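Local coordinates for UDP-N-acetylglucosamine 4-epimerase (Bacillus cereus, PDB 3M2P), which probably interconverts UDP-N-acetylglucosamine and UDP-N-acetylgalactosamine by inverting the sugar at C4, as a member of the NAD(P)-dependent epimerase/dehydratase family, at residues K156-A161 with A206-Y211; H162-N167 with E287-L292; H190-A195 with L249-P254; A195-L200 with H261-D266; A236-N241 with N281-V286. One frame throughout, in Å; residues are numbered along the deposited sequence.

Interaction 1 (K156-A161 with A206-Y211); sequences KNLRFA and AKSVIY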
# COMPACT_ATOMS: atom_id res chain seq x y z
N LYS A 156 -15.09 -6.29 3.45
CA LYS A 156 -15.43 -5.14 2.63
C LYS A 156 -14.61 -3.92 3.04
O LYS A 156 -14.86 -3.32 4.09
CB LYS A 156 -16.92 -4.84 2.76
CG LYS A 156 -17.81 -5.75 1.94
CD LYS A 156 -19.16 -5.95 2.60
CE LYS A 156 -18.98 -6.18 4.08
NZ LYS A 156 -19.68 -7.42 4.50
N ASN A 157 -13.63 -3.55 2.22
CA ASN A 157 -12.81 -2.36 2.42
C ASN A 157 -13.52 -1.09 1.99
O ASN A 157 -13.94 -0.96 0.84
CB ASN A 157 -11.51 -2.49 1.64
CG ASN A 157 -10.66 -3.64 2.11
OD1 ASN A 157 -10.07 -4.36 1.30
ND2 ASN A 157 -10.58 -3.82 3.41
N LEU A 158 -13.66 -0.14 2.91
CA LEU A 158 -14.34 1.11 2.64
C LEU A 158 -13.37 2.28 2.56
O LEU A 158 -12.89 2.75 3.59
CB LEU A 158 -15.36 1.40 3.74
CG LEU A 158 -16.45 0.37 4.00
CD1 LEU A 158 -17.39 0.85 5.09
CD2 LEU A 158 -17.20 0.10 2.72
N ARG A 159 -13.07 2.76 1.36
CA ARG A 159 -12.23 3.94 1.23
C ARG A 159 -12.99 5.25 1.52
O ARG A 159 -13.49 5.90 0.60
CB ARG A 159 -11.56 3.98 -0.15
CG ARG A 159 -10.61 2.84 -0.36
CD ARG A 159 -10.07 2.81 -1.76
NE ARG A 159 -9.00 1.82 -1.88
CZ ARG A 159 -8.61 1.28 -3.03
NH1 ARG A 159 -9.19 1.63 -4.17
NH2 ARG A 159 -7.62 0.39 -3.05
N PHE A 160 -13.07 5.62 2.80
CA PHE A 160 -13.74 6.85 3.23
C PHE A 160 -13.11 8.11 2.67
O PHE A 160 -11.89 8.22 2.57
CB PHE A 160 -13.74 6.96 4.76
CG PHE A 160 -14.55 5.91 5.44
CD1 PHE A 160 -15.91 5.81 5.21
CD2 PHE A 160 -13.95 5.01 6.30
CE1 PHE A 160 -16.65 4.85 5.82
CE2 PHE A 160 -14.69 4.05 6.92
CZ PHE A 160 -16.04 3.96 6.68
N ALA A 161 -13.96 9.07 2.30
CA ALA A 161 -13.50 10.41 1.95
C ALA A 161 -13.12 11.10 3.26
O ALA A 161 -13.14 10.48 4.31
CB ALA A 161 -14.58 11.19 1.21
N ALA A 206 -20.79 6.16 9.25
CA ALA A 206 -21.36 5.12 10.09
C ALA A 206 -22.54 4.48 9.37
O ALA A 206 -22.82 3.31 9.57
CB ALA A 206 -21.79 5.69 11.41
N LYS A 207 -23.21 5.26 8.51
CA LYS A 207 -24.32 4.72 7.73
C LYS A 207 -23.84 3.67 6.74
O LYS A 207 -24.41 2.59 6.65
CB LYS A 207 -25.09 5.83 6.99
CG LYS A 207 -26.25 5.32 6.11
CD LYS A 207 -27.09 6.47 5.61
CE LYS A 207 -28.32 6.02 4.84
NZ LYS A 207 -28.13 6.00 3.36
N SER A 208 -22.78 4.00 6.00
CA SER A 208 -22.23 3.09 5.02
C SER A 208 -21.69 1.81 5.67
O SER A 208 -21.70 0.74 5.06
CB SER A 208 -21.14 3.78 4.19
OG SER A 208 -20.04 4.15 5.01
N VAL A 209 -21.21 1.91 6.91
CA VAL A 209 -20.80 0.72 7.65
C VAL A 209 -22.00 -0.20 7.83
O VAL A 209 -21.93 -1.41 7.58
CB VAL A 209 -20.16 1.06 9.02
CG1 VAL A 209 -20.15 -0.15 9.92
CG2 VAL A 209 -18.74 1.58 8.84
N ILE A 210 -23.12 0.37 8.25
CA ILE A 210 -24.34 -0.38 8.43
C ILE A 210 -24.77 -1.10 7.13
O ILE A 210 -25.08 -2.29 7.16
CB ILE A 210 -25.47 0.54 8.98
CG1 ILE A 210 -25.08 1.11 10.34
CG2 ILE A 210 -26.81 -0.20 9.08
CD1 ILE A 210 -24.83 0.06 11.40
N TYR A 211 -24.78 -0.38 6.01
CA TYR A 211 -25.26 -0.94 4.75
C TYR A 211 -24.33 -1.98 4.16
O TYR A 211 -24.78 -2.87 3.43
CB TYR A 211 -25.49 0.16 3.72
CG TYR A 211 -26.79 0.86 3.91
CD1 TYR A 211 -27.12 1.41 5.14
CD2 TYR A 211 -27.71 0.98 2.87
CE1 TYR A 211 -28.32 2.07 5.34
CE2 TYR A 211 -28.92 1.64 3.06
CZ TYR A 211 -29.22 2.18 4.30
OH TYR A 211 -30.41 2.83 4.52
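With CG anti to the carbonyl carbon (chi1 -58°) and CD1 anti to CA (chi2 -178°), Leu158 stretches from its strand toward the helix, and CD1 does the touching. Phe160 takes almost the same first torsion (chi1 -66°), and Leu158 CB, two residues back, lies over one face of its ring, displaced toward the rim. On the helix, Val209 holds CG2 anti to the carbonyl carbon and offers this methyl to both partners, 4.1 Å from Leu158 CD1 and 4.2 Å from Phe160 CZ, each side chain crossing it at about a right angle. This is helix-on-sheet packing in the Rossmann-type core: strand 154-164 runs between strands 103-109 and 220-224 in the parallel part of the central sheet, and helix 202-212, which leads into strand 220-224, covers it. The axes of the two short segments pass 10.4 Å apart and run nearly antiparallel. Ser208 comes in at the rim of the Phe160 ring, where OG lies in the ring plane, 3.6 Å from CE1. That hydroxyl occupies the crowded position between N and the carbonyl carbon and is hydrogen-bonded to Ala205 O in its own helix, so its polar demand is met without the strand. The Phe160 side chain also comes to about 4 Å, between nearest atoms, from that of Leu14, which binds UDP.

Interaction 2 (H162-N167 with E287-L292); sequences HLYGFN and EEIHLL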
# COMPACT_ATOMS: atom_id res chain seq x y z
N HIS A 162 -12.78 12.38 3.20
CA HIS A 162 -12.31 13.06 4.40
C HIS A 162 -13.40 13.19 5.44
O HIS A 162 -14.43 13.81 5.20
CB HIS A 162 -11.69 14.41 4.04
CG HIS A 162 -10.61 14.31 3.01
ND1 HIS A 162 -9.37 13.79 3.30
CD2 HIS A 162 -10.60 14.61 1.69
CE1 HIS A 162 -8.63 13.80 2.20
NE2 HIS A 162 -9.36 14.29 1.21
N LEU A 163 -13.19 12.59 6.60
CA LEU A 163 -14.23 12.60 7.62
C LEU A 163 -14.27 13.92 8.38
O LEU A 163 -13.23 14.48 8.74
CB LEU A 163 -14.08 11.41 8.58
CG LEU A 163 -14.05 9.99 8.00
CD1 LEU A 163 -12.84 9.86 7.09
CD2 LEU A 163 -14.00 8.89 9.07
N TYR A 164 -15.48 14.42 8.62
CA TYR A 164 -15.67 15.51 9.57
C TYR A 164 -16.86 15.19 10.47
O TYR A 164 -17.75 14.43 10.08
CB TYR A 164 -15.89 16.84 8.86
CG TYR A 164 -17.14 16.91 8.04
CD1 TYR A 164 -17.13 16.57 6.69
CD2 TYR A 164 -18.34 17.32 8.60
CE1 TYR A 164 -18.27 16.62 5.94
CE2 TYR A 164 -19.49 17.37 7.84
CZ TYR A 164 -19.45 17.03 6.52
OH TYR A 164 -20.60 17.10 5.76
N GLY A 165 -16.87 15.76 11.67
CA GLY A 165 -17.96 15.52 12.60
C GLY A 165 -18.14 16.56 13.70
O GLY A 165 -17.70 17.70 13.58
N PHE A 166 -18.79 16.15 14.78
CA PHE A 166 -19.07 17.06 15.87
C PHE A 166 -18.20 16.78 17.09
O PHE A 166 -18.34 15.75 17.74
CB PHE A 166 -20.56 17.00 16.24
CG PHE A 166 -20.84 17.28 17.69
CD1 PHE A 166 -20.75 18.57 18.19
CD2 PHE A 166 -21.21 16.25 18.54
CE1 PHE A 166 -21.02 18.82 19.53
CE2 PHE A 166 -21.48 16.50 19.88
CZ PHE A 166 -21.38 17.78 20.37
N ASN A 167 -17.29 17.72 17.37
CA ASN A 167 -16.45 17.66 18.55
C ASN A 167 -15.19 16.79 18.37
O ASN A 167 -15.18 15.64 18.77
CB ASN A 167 -17.27 17.22 19.77
CG ASN A 167 -16.55 17.45 21.08
OD1 ASN A 167 -16.37 16.52 21.87
ND2 ASN A 167 -16.14 18.70 21.33
N GLU A 287 -25.07 22.45 9.63
CA GLU A 287 -26.28 23.01 10.25
C GLU A 287 -26.56 22.25 11.54
O GLU A 287 -26.97 22.84 12.55
CB GLU A 287 -27.50 22.91 9.32
CG GLU A 287 -27.73 24.08 8.33
CD GLU A 287 -29.00 23.91 7.46
OE1 GLU A 287 -30.00 23.31 7.93
OE2 GLU A 287 -29.00 24.39 6.29
N GLU A 288 -26.34 20.94 11.50
CA GLU A 288 -26.64 20.03 12.60
C GLU A 288 -25.53 20.02 13.65
O GLU A 288 -25.79 20.06 14.85
CB GLU A 288 -26.87 18.61 12.06
CG GLU A 288 -27.17 17.55 13.12
CD GLU A 288 -27.53 16.20 12.52
OE1 GLU A 288 -28.63 16.07 11.93
OE2 GLU A 288 -26.71 15.26 12.64
N ILE A 289 -24.29 19.96 13.18
CA ILE A 289 -23.14 20.01 14.07
C ILE A 289 -23.21 21.28 14.89
O ILE A 289 -23.03 21.25 16.11
CB ILE A 289 -21.81 19.95 13.29
CG1 ILE A 289 -21.73 18.63 12.51
CG2 ILE A 289 -20.61 20.12 14.23
CD1 ILE A 289 -20.48 18.47 11.69
N HIS A 290 -23.50 22.40 14.24
CA HIS A 290 -23.70 23.65 14.95
C HIS A 290 -24.75 23.48 16.04
O HIS A 290 -24.48 23.70 17.23
CB HIS A 290 -24.10 24.76 13.99
CG HIS A 290 -24.63 25.99 14.66
ND1 HIS A 290 -23.86 26.77 15.49
CD2 HIS A 290 -25.86 26.57 14.63
CE1 HIS A 290 -24.59 27.78 15.94
NE2 HIS A 290 -25.80 27.68 15.43
N LEU A 291 -25.95 23.06 15.63
CA LEU A 291 -27.10 22.91 16.52
C LEU A 291 -26.86 21.86 17.60
O LEU A 291 -27.79 21.42 18.28
CB LEU A 291 -28.35 22.55 15.70
CG LEU A 291 -29.73 22.53 16.38
CD1 LEU A 291 -30.12 21.14 16.93
CD2 LEU A 291 -29.80 23.61 17.45
N LEU A 292 -25.61 21.45 17.76
CA LEU A 292 -25.28 20.47 18.78
C LEU A 292 -24.04 20.91 19.56
O LEU A 292 -23.73 20.34 20.61
CB LEU A 292 -25.08 19.10 18.14
CG LEU A 292 -25.18 17.85 19.02
CD1 LEU A 292 -25.79 18.16 20.39
CD2 LEU A 292 -25.99 16.78 18.28
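Beyond strand residues 162-164 the chain runs on extended through Gly165 and passes beside residues 287-292 of helix 282-293, the backbones coming closest at Phe166 and Ile289, whose CA atoms are 5.3 Å apart. Ile289 reaches the other segment with both branches. CG1, anti to the carbonyl carbon, carries CD1 outward in an extended chain (chi2 179°) to the Tyr164 ring, where the methyl lies in the ring plane at the edge, 3.9 Å from CD2. The same CD1 is 3.4 Å from Gly165 O. The other branch, CG2, rests 3.7 Å from Phe166 CB. Three residues on, Leu292 crosses Phe166 at about a right angle and lays CG over one face of its ring, a CH-pi contact with CG 4.1 Å from the ring centroid and 13° off the normal. Asn167 CB lies over the opposite face, so the ring is sandwiched, while Leu292 O comes to 3.3 Å from Phe166 CE1. The strand end is tied into the nucleotide-binding domain as well: Phe166 N is hydrogen-bonded to Tyr17 OH, and Gly165 lies about 3 Å, between nearest atoms, from the side chain of Phe13, which binds UDP. No hydrogen bond joins the two segments; methyl groups, ring edge and ring face make a largely apolar seam between the strand end and the C-terminal helix, fixed by shape more than by directed bonds.

Interaction 3 (H190-A195 with L249-P254); sequences HANSVA and LLVKNP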
# COMPACT_ATOMS: atom_id res chain seq x y z
N HIS A 190 -4.77 30.60 4.28
CA HIS A 190 -3.43 31.04 3.92
C HIS A 190 -3.40 31.75 2.57
O HIS A 190 -2.88 32.86 2.45
CB HIS A 190 -2.42 29.88 3.88
CG HIS A 190 -1.02 30.33 3.61
ND1 HIS A 190 -0.43 30.22 2.37
CD2 HIS A 190 -0.10 30.94 4.40
CE1 HIS A 190 0.80 30.72 2.41
NE2 HIS A 190 1.02 31.16 3.64
N ALA A 191 -3.95 31.10 1.56
CA ALA A 191 -4.16 31.72 0.26
C ALA A 191 -5.44 31.14 -0.35
O ALA A 191 -6.08 30.29 0.25
CB ALA A 191 -2.97 31.50 -0.65
N ASN A 192 -5.81 31.61 -1.54
CA ASN A 192 -6.94 31.02 -2.25
C ASN A 192 -6.51 29.76 -2.98
O ASN A 192 -5.38 29.64 -3.42
CB ASN A 192 -7.52 32.00 -3.24
CG ASN A 192 -8.69 32.76 -2.69
OD1 ASN A 192 -9.59 32.17 -2.07
ND2 ASN A 192 -8.70 34.07 -2.90
N SER A 193 -7.43 28.81 -3.11
CA SER A 193 -7.11 27.57 -3.79
C SER A 193 -8.26 27.13 -4.65
O SER A 193 -9.42 27.38 -4.33
CB SER A 193 -6.74 26.46 -2.81
OG SER A 193 -5.89 25.49 -3.42
N VAL A 194 -7.92 26.47 -5.75
CA VAL A 194 -8.91 25.94 -6.66
C VAL A 194 -9.11 24.43 -6.43
O VAL A 194 -10.02 23.83 -7.00
CB VAL A 194 -8.52 26.25 -8.13
CG1 VAL A 194 -9.67 25.89 -9.07
CG2 VAL A 194 -8.19 27.71 -8.27
N ALA A 195 -8.28 23.85 -5.57
CA ALA A 195 -8.35 22.43 -5.26
C ALA A 195 -9.64 22.08 -4.52
O ALA A 195 -10.09 22.84 -3.66
CB ALA A 195 -7.15 22.01 -4.44
N LEU A 249 -14.54 36.12 6.84
CA LEU A 249 -13.45 35.34 6.24
C LEU A 249 -12.30 36.22 5.74
O LEU A 249 -12.52 37.22 5.07
CB LEU A 249 -13.99 34.47 5.10
CG LEU A 249 -13.00 33.67 4.25
CD1 LEU A 249 -12.20 32.65 5.07
CD2 LEU A 249 -13.75 32.97 3.12
N LEU A 250 -11.08 35.83 6.08
CA LEU A 250 -9.89 36.58 5.70
C LEU A 250 -9.01 35.69 4.85
O LEU A 250 -8.77 34.54 5.19
CB LEU A 250 -9.13 37.00 6.97
CG LEU A 250 -8.01 38.05 7.01
CD1 LEU A 250 -6.99 37.88 5.89
CD2 LEU A 250 -8.58 39.45 7.01
N VAL A 251 -8.52 36.21 3.73
CA VAL A 251 -7.48 35.51 2.99
C VAL A 251 -6.13 36.21 3.24
O VAL A 251 -5.91 37.34 2.78
CB VAL A 251 -7.80 35.42 1.50
CG1 VAL A 251 -6.68 34.70 0.77
CG2 VAL A 251 -9.11 34.69 1.29
N LYS A 252 -5.25 35.53 3.98
CA LYS A 252 -3.98 36.10 4.43
C LYS A 252 -3.02 36.57 3.33
O LYS A 252 -2.40 37.62 3.46
CB LYS A 252 -3.26 35.12 5.37
CG LYS A 252 -3.91 35.00 6.75
CD LYS A 252 -3.65 33.64 7.39
CE LYS A 252 -2.36 33.58 8.16
NZ LYS A 252 -1.99 32.18 8.56
N ASN A 253 -2.92 35.81 2.24
CA ASN A 253 -1.97 36.10 1.16
C ASN A 253 -2.60 36.06 -0.22
O ASN A 253 -3.57 35.34 -0.45
CB ASN A 253 -0.81 35.10 1.18
CG ASN A 253 0.10 35.28 2.37
OD1 ASN A 253 0.51 36.39 2.70
ND2 ASN A 253 0.44 34.17 3.01
N PRO A 254 -2.05 36.84 -1.16
CA PRO A 254 -2.55 36.81 -2.54
C PRO A 254 -2.03 35.58 -3.26
O PRO A 254 -1.14 34.91 -2.74
CB PRO A 254 -1.95 38.08 -3.16
CG PRO A 254 -1.61 38.95 -1.98
CD PRO A 254 -1.16 37.99 -0.93
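One hydrogen bond links the two segments, from Asn253 N to His190 O over 3.0 Å, and it is weak, with an N-H...O angle of 126°. The other contacts of the backbone are van der Waals: the same carbonyl, His190 O, is 3.7 Å from Lys252 CB and 3.3 Å from Asn253 CB. Ala191 CA lies 3.9 Å from Val251 CG1, the branch anti to the backbone N, and 3.7 Å from Asn253 O. Between flat side chains the meeting is oblique. His190, with CG anti to its own N (chi1 -176°), swings its imidazole over to Asn253, and the amide group stands over one face of the ring, near its rim; the two planes are turned 77° from each other. Most of this contact is at the surface, and its centre is about 27 Å from the centre of the chain. Leu250 and Lys252 pair through their backbones with Leu187 and Leu189, and residues 190-191 keep the same side-by-side course beside 252-253. The contact thus continues the edge of a two-stranded parallel sheet, 187-189 beside 249-251, probably part of the smaller C-terminal region found in extended short-chain dehydrogenases.

Interaction 4 (A195-L200 with H261-D266); sequences AKREFL and HSSYMD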
# COMPACT_ATOMS: atom_id res chain seq x y z
N ALA A 195 -8.28 23.85 -5.57
CA ALA A 195 -8.35 22.43 -5.26
C ALA A 195 -9.64 22.08 -4.52
O ALA A 195 -10.09 22.84 -3.66
CB ALA A 195 -7.15 22.01 -4.44
N LYS A 196 -10.21 20.93 -4.87
CA LYS A 196 -11.49 20.47 -4.33
C LYS A 196 -11.27 19.18 -3.55
O LYS A 196 -10.66 18.24 -4.05
CB LYS A 196 -12.49 20.24 -5.46
CG LYS A 196 -13.06 21.53 -6.03
CD LYS A 196 -13.73 21.36 -7.39
CE LYS A 196 -14.60 22.59 -7.72
NZ LYS A 196 -14.81 22.83 -9.20
N ARG A 197 -11.78 19.16 -2.32
CA ARG A 197 -11.59 18.03 -1.41
C ARG A 197 -12.93 17.49 -0.94
O ARG A 197 -13.82 18.26 -0.59
CB ARG A 197 -10.73 18.45 -0.20
CG ARG A 197 -9.26 18.71 -0.53
CD ARG A 197 -8.42 18.79 0.74
NE ARG A 197 -8.36 20.14 1.29
CZ ARG A 197 -7.99 20.44 2.53
NH1 ARG A 197 -7.67 19.49 3.39
NH2 ARG A 197 -7.96 21.71 2.93
N GLU A 198 -13.09 16.17 -0.92
CA GLU A 198 -14.39 15.57 -0.60
C GLU A 198 -14.54 15.33 0.90
O GLU A 198 -13.68 14.72 1.52
CB GLU A 198 -14.56 14.27 -1.37
CG GLU A 198 -15.97 13.70 -1.37
CD GLU A 198 -16.07 12.51 -2.31
OE1 GLU A 198 -15.04 12.19 -2.93
OE2 GLU A 198 -17.17 11.90 -2.42
N PHE A 199 -15.64 15.82 1.47
CA PHE A 199 -15.87 15.71 2.91
C PHE A 199 -17.10 14.87 3.26
O PHE A 199 -18.23 15.24 2.93
CB PHE A 199 -16.03 17.10 3.51
CG PHE A 199 -14.79 17.92 3.46
CD1 PHE A 199 -14.51 18.71 2.36
CD2 PHE A 199 -13.91 17.93 4.53
CE1 PHE A 199 -13.37 19.48 2.32
CE2 PHE A 199 -12.76 18.70 4.49
CZ PHE A 199 -12.49 19.47 3.38
N LEU A 200 -16.88 13.75 3.94
CA LEU A 200 -17.95 12.83 4.29
C LEU A 200 -18.30 12.95 5.76
O LEU A 200 -17.45 12.70 6.61
CB LEU A 200 -17.54 11.40 3.98
CG LEU A 200 -18.45 10.29 4.52
CD1 LEU A 200 -19.76 10.28 3.77
CD2 LEU A 200 -17.76 8.95 4.40
N HIS A 261 -3.89 19.84 -2.57
CA HIS A 261 -4.24 19.11 -3.79
C HIS A 261 -5.71 18.66 -3.77
O HIS A 261 -6.33 18.56 -2.71
CB HIS A 261 -3.28 17.94 -4.02
CG HIS A 261 -1.86 18.37 -4.23
ND1 HIS A 261 -0.92 18.37 -3.23
CD2 HIS A 261 -1.23 18.84 -5.34
CE1 HIS A 261 0.24 18.81 -3.70
NE2 HIS A 261 0.08 19.09 -4.98
N SER A 262 -6.27 18.39 -4.95
CA SER A 262 -7.65 17.92 -5.04
C SER A 262 -7.80 16.45 -4.66
O SER A 262 -6.98 15.62 -5.04
CB SER A 262 -8.21 18.15 -6.44
OG SER A 262 -8.66 19.48 -6.60
N SER A 263 -8.85 16.13 -3.92
CA SER A 263 -9.19 14.73 -3.68
C SER A 263 -10.69 14.50 -3.53
O SER A 263 -11.32 14.98 -2.60
CB SER A 263 -8.41 14.14 -2.50
OG SER A 263 -8.58 14.89 -1.31
N TYR A 264 -11.26 13.76 -4.48
CA TYR A 264 -12.65 13.36 -4.40
C TYR A 264 -12.85 12.09 -5.18
O TYR A 264 -12.00 11.72 -5.99
CB TYR A 264 -13.59 14.46 -4.91
CG TYR A 264 -13.21 15.09 -6.24
CD1 TYR A 264 -12.45 16.24 -6.29
CD2 TYR A 264 -13.65 14.54 -7.44
CE1 TYR A 264 -12.11 16.83 -7.48
CE2 TYR A 264 -13.31 15.12 -8.65
CZ TYR A 264 -12.55 16.28 -8.67
OH TYR A 264 -12.21 16.89 -9.85
N MSE A 265 -13.97 11.42 -4.95
CA MSE A 265 -14.19 10.12 -5.57
C MSE A 265 -15.54 9.98 -6.22
O MSE A 265 -16.51 10.61 -5.84
CB MSE A 265 -14.08 9.00 -4.53
CG MSE A 265 -12.74 8.88 -3.86
SE MSE A 265 -12.88 7.79 -2.26
CE MSE A 265 -14.35 8.76 -1.37
N ASP A 266 -15.56 9.08 -7.19
CA ASP A 266 -16.76 8.57 -7.80
C ASP A 266 -17.28 7.42 -6.93
O ASP A 266 -16.59 6.42 -6.74
CB ASP A 266 -16.38 8.07 -9.19
CG ASP A 266 -17.50 7.37 -9.88
OD1 ASP A 266 -18.58 7.25 -9.27
OD2 ASP A 266 -17.29 6.92 -11.03
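The Tyr264 ring meets Lys196 along its edge: Lys196 O lies in the ring plane, 3.5 Å from CD1, and Lys196 CB is 4.0 Å from CE1. Tyr264 CG sits in the crowded position between N and the carbonyl carbon, and the ring turns toward segment 195-200. The second flat group, the Glu198 carboxylate, stands at the end of an extended side chain with CG anti to N (chi1 -167°), and OE1 accepts from the backbone N of Met265, a selenomethionine, through its syn lone pair. Between these groups the backbones form a single parallel beta bridge, Arg197 against Ser263. Ser263 N gives to Lys196 O (2.8 Å), and Ser263 O takes the hydrogen of Glu198 N (2.7 Å), nearly along its C=O axis. Two residues before Glu198, Lys196 N gives to a side chain instead, to Ser262 OG at 2.7 Å in an almost straight bond (169°). The segment 261-266 is thereby laid beside residues 196-198. Ser263 OG turns to His162 NE2 on the adjacent strand, and Arg197 NH2 to Asn232 OD1. Glu198 OE2 takes weak hydrogen bonds from Ser226 N and Gly227 N. With backbone N-H groups donating to both oxygens, the buried carboxylate may well be ionised, its charge stabilised by main-chain N-H dipoles.

Interaction 5 (A236-N241 with N281-V286); sequences ANTINN and NFATAV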
# COMPACT_ATOMS: atom_id res chain seq x y z
N ALA A 236 -15.27 27.22 4.44
CA ALA A 236 -15.32 28.35 5.37
C ALA A 236 -16.64 29.11 5.32
O ALA A 236 -17.24 29.38 6.35
CB ALA A 236 -14.16 29.29 5.12
N ASN A 237 -17.08 29.44 4.10
CA ASN A 237 -18.35 30.13 3.88
C ASN A 237 -19.54 29.39 4.48
O ASN A 237 -20.36 29.97 5.20
CB ASN A 237 -18.60 30.32 2.39
CG ASN A 237 -17.64 31.29 1.74
OD1 ASN A 237 -16.94 32.05 2.41
ND2 ASN A 237 -17.61 31.27 0.41
N THR A 238 -19.65 28.11 4.15
CA THR A 238 -20.75 27.29 4.61
C THR A 238 -20.76 27.20 6.13
O THR A 238 -21.81 27.30 6.75
CB THR A 238 -20.68 25.88 3.99
OG1 THR A 238 -20.68 25.98 2.56
CG2 THR A 238 -21.85 25.03 4.46
N ILE A 239 -19.59 27.03 6.73
CA ILE A 239 -19.52 27.05 8.18
C ILE A 239 -19.93 28.42 8.72
O ILE A 239 -20.74 28.51 9.64
CB ILE A 239 -18.13 26.64 8.70
CG1 ILE A 239 -17.93 25.14 8.53
CG2 ILE A 239 -17.98 27.03 10.17
CD1 ILE A 239 -16.49 24.67 8.57
N ASN A 240 -19.37 29.47 8.12
CA ASN A 240 -19.72 30.85 8.45
C ASN A 240 -21.23 31.13 8.50
O ASN A 240 -21.72 31.63 9.51
CB ASN A 240 -19.06 31.82 7.48
CG ASN A 240 -17.70 32.29 7.95
OD1 ASN A 240 -16.95 32.91 7.20
ND2 ASN A 240 -17.38 32.00 9.21
N ASN A 241 -21.95 30.83 7.42
CA ASN A 241 -23.40 31.02 7.40
C ASN A 241 -24.10 30.29 8.54
O ASN A 241 -24.72 30.91 9.40
CB ASN A 241 -24.01 30.61 6.05
CG ASN A 241 -23.35 31.31 4.87
OD1 ASN A 241 -22.34 32.01 5.03
ND2 ASN A 241 -23.92 31.13 3.68
N ASN A 281 -25.46 16.58 3.21
CA ASN A 281 -24.50 17.26 2.35
C ASN A 281 -23.81 18.28 3.24
O ASN A 281 -24.29 18.53 4.36
CB ASN A 281 -25.18 17.91 1.15
CG ASN A 281 -26.14 19.02 1.54
OD1 ASN A 281 -26.26 19.38 2.70
ND2 ASN A 281 -26.82 19.57 0.54
N PHE A 282 -22.71 18.87 2.80
CA PHE A 282 -21.89 19.65 3.74
C PHE A 282 -22.68 20.64 4.58
O PHE A 282 -22.49 20.71 5.79
CB PHE A 282 -20.70 20.33 3.06
CG PHE A 282 -19.67 20.81 4.03
CD1 PHE A 282 -19.49 22.17 4.28
CD2 PHE A 282 -18.87 19.91 4.72
CE1 PHE A 282 -18.54 22.60 5.19
CE2 PHE A 282 -17.91 20.34 5.63
CZ PHE A 282 -17.75 21.69 5.86
N ALA A 283 -23.59 21.39 3.94
CA ALA A 283 -24.35 22.46 4.61
C ALA A 283 -25.37 21.93 5.61
O ALA A 283 -25.58 22.52 6.67
CB ALA A 283 -25.03 23.38 3.59
N THR A 284 -26.00 20.82 5.25
CA THR A 284 -26.97 20.15 6.11
C THR A 284 -26.28 19.57 7.34
O THR A 284 -26.79 19.65 8.45
CB THR A 284 -27.67 19.02 5.35
OG1 THR A 284 -28.73 19.56 4.55
CG2 THR A 284 -28.24 18.00 6.30
N ALA A 285 -25.11 18.98 7.12
CA ALA A 285 -24.32 18.35 8.17
C ALA A 285 -23.85 19.35 9.21
O ALA A 285 -23.90 19.10 10.41
CB ALA A 285 -23.13 17.65 7.55
N VAL A 286 -23.37 20.48 8.73
CA VAL A 286 -22.82 21.51 9.60
C VAL A 286 -23.94 22.28 10.31
O VAL A 286 -23.78 22.69 11.47
CB VAL A 286 -21.90 22.45 8.81
CG1 VAL A 286 -21.34 23.52 9.71
CG2 VAL A 286 -20.79 21.65 8.16
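In the packing of helix 232-242 against helix 282-293, Thr238 points its side chain at the other helix, and its atoms divide the work. CB lies in the plane of the Phe282 ring at the edge, 3.9 Å from CD1. From there CG2, anti to the backbone N, goes on to the other helix, 3.6 Å from Ala283 CA and 3.7 Å from Ala283 CB, while OG1 turns back to hydrogen-bond Glu234 O one turn earlier in its own helix. The axes of the two short segments run in roughly the same direction, crossing at -39° and passing 9.6 Å apart. Beside Thr238, Ile239 meets Val286 at about a right angle, CG1 to Val286 CG1 at 4.0 Å, and its CD1 approaches the Phe282 ring near its plane, 4.2 Å from CZ. Thr238 CB and Ile239 CD1 thus both lie near the plane of the Phe282 ring, at its edge. One face of this ring is covered by Val286 CG2, which lies over the ring centre. The cluster goes on outside the pair, since Tyr164 meets Phe282 edge-to-face and Phe178 of helix 173-182 touches both Ile239 and Val286. At the start of the second helix Asn281 is the N-cap: OD1 accepts from Thr284 N at 2.9 Å, with the donor N lying nearly along the C=O axis of the Asn281 amide.

Strand 154-164 serves both interaction 1 and interaction 2, whose centres are 18 Å apart, and strand 197-201 of interaction 4 lies next to it in the same sheet. His162 joins interactions 2 and 4, its O 2.8 Å from Leu200 N, while Phe160 CD1 of interaction 1 packs 3.7 Å from Leu200 CD2. Interactions 2 and 5 share helix 282-293; their centres are only 9 Å apart, and Tyr164 leans on Phe282. Leu249 of interaction 3 packs on helix 232-242 of interaction 5, its CD1 3.9 Å from Ala236 CB. UDP-binding Leu14 and Phe13 lie beside interactions 1 and 2 respectively, whereas 3 and 4 are away from that site.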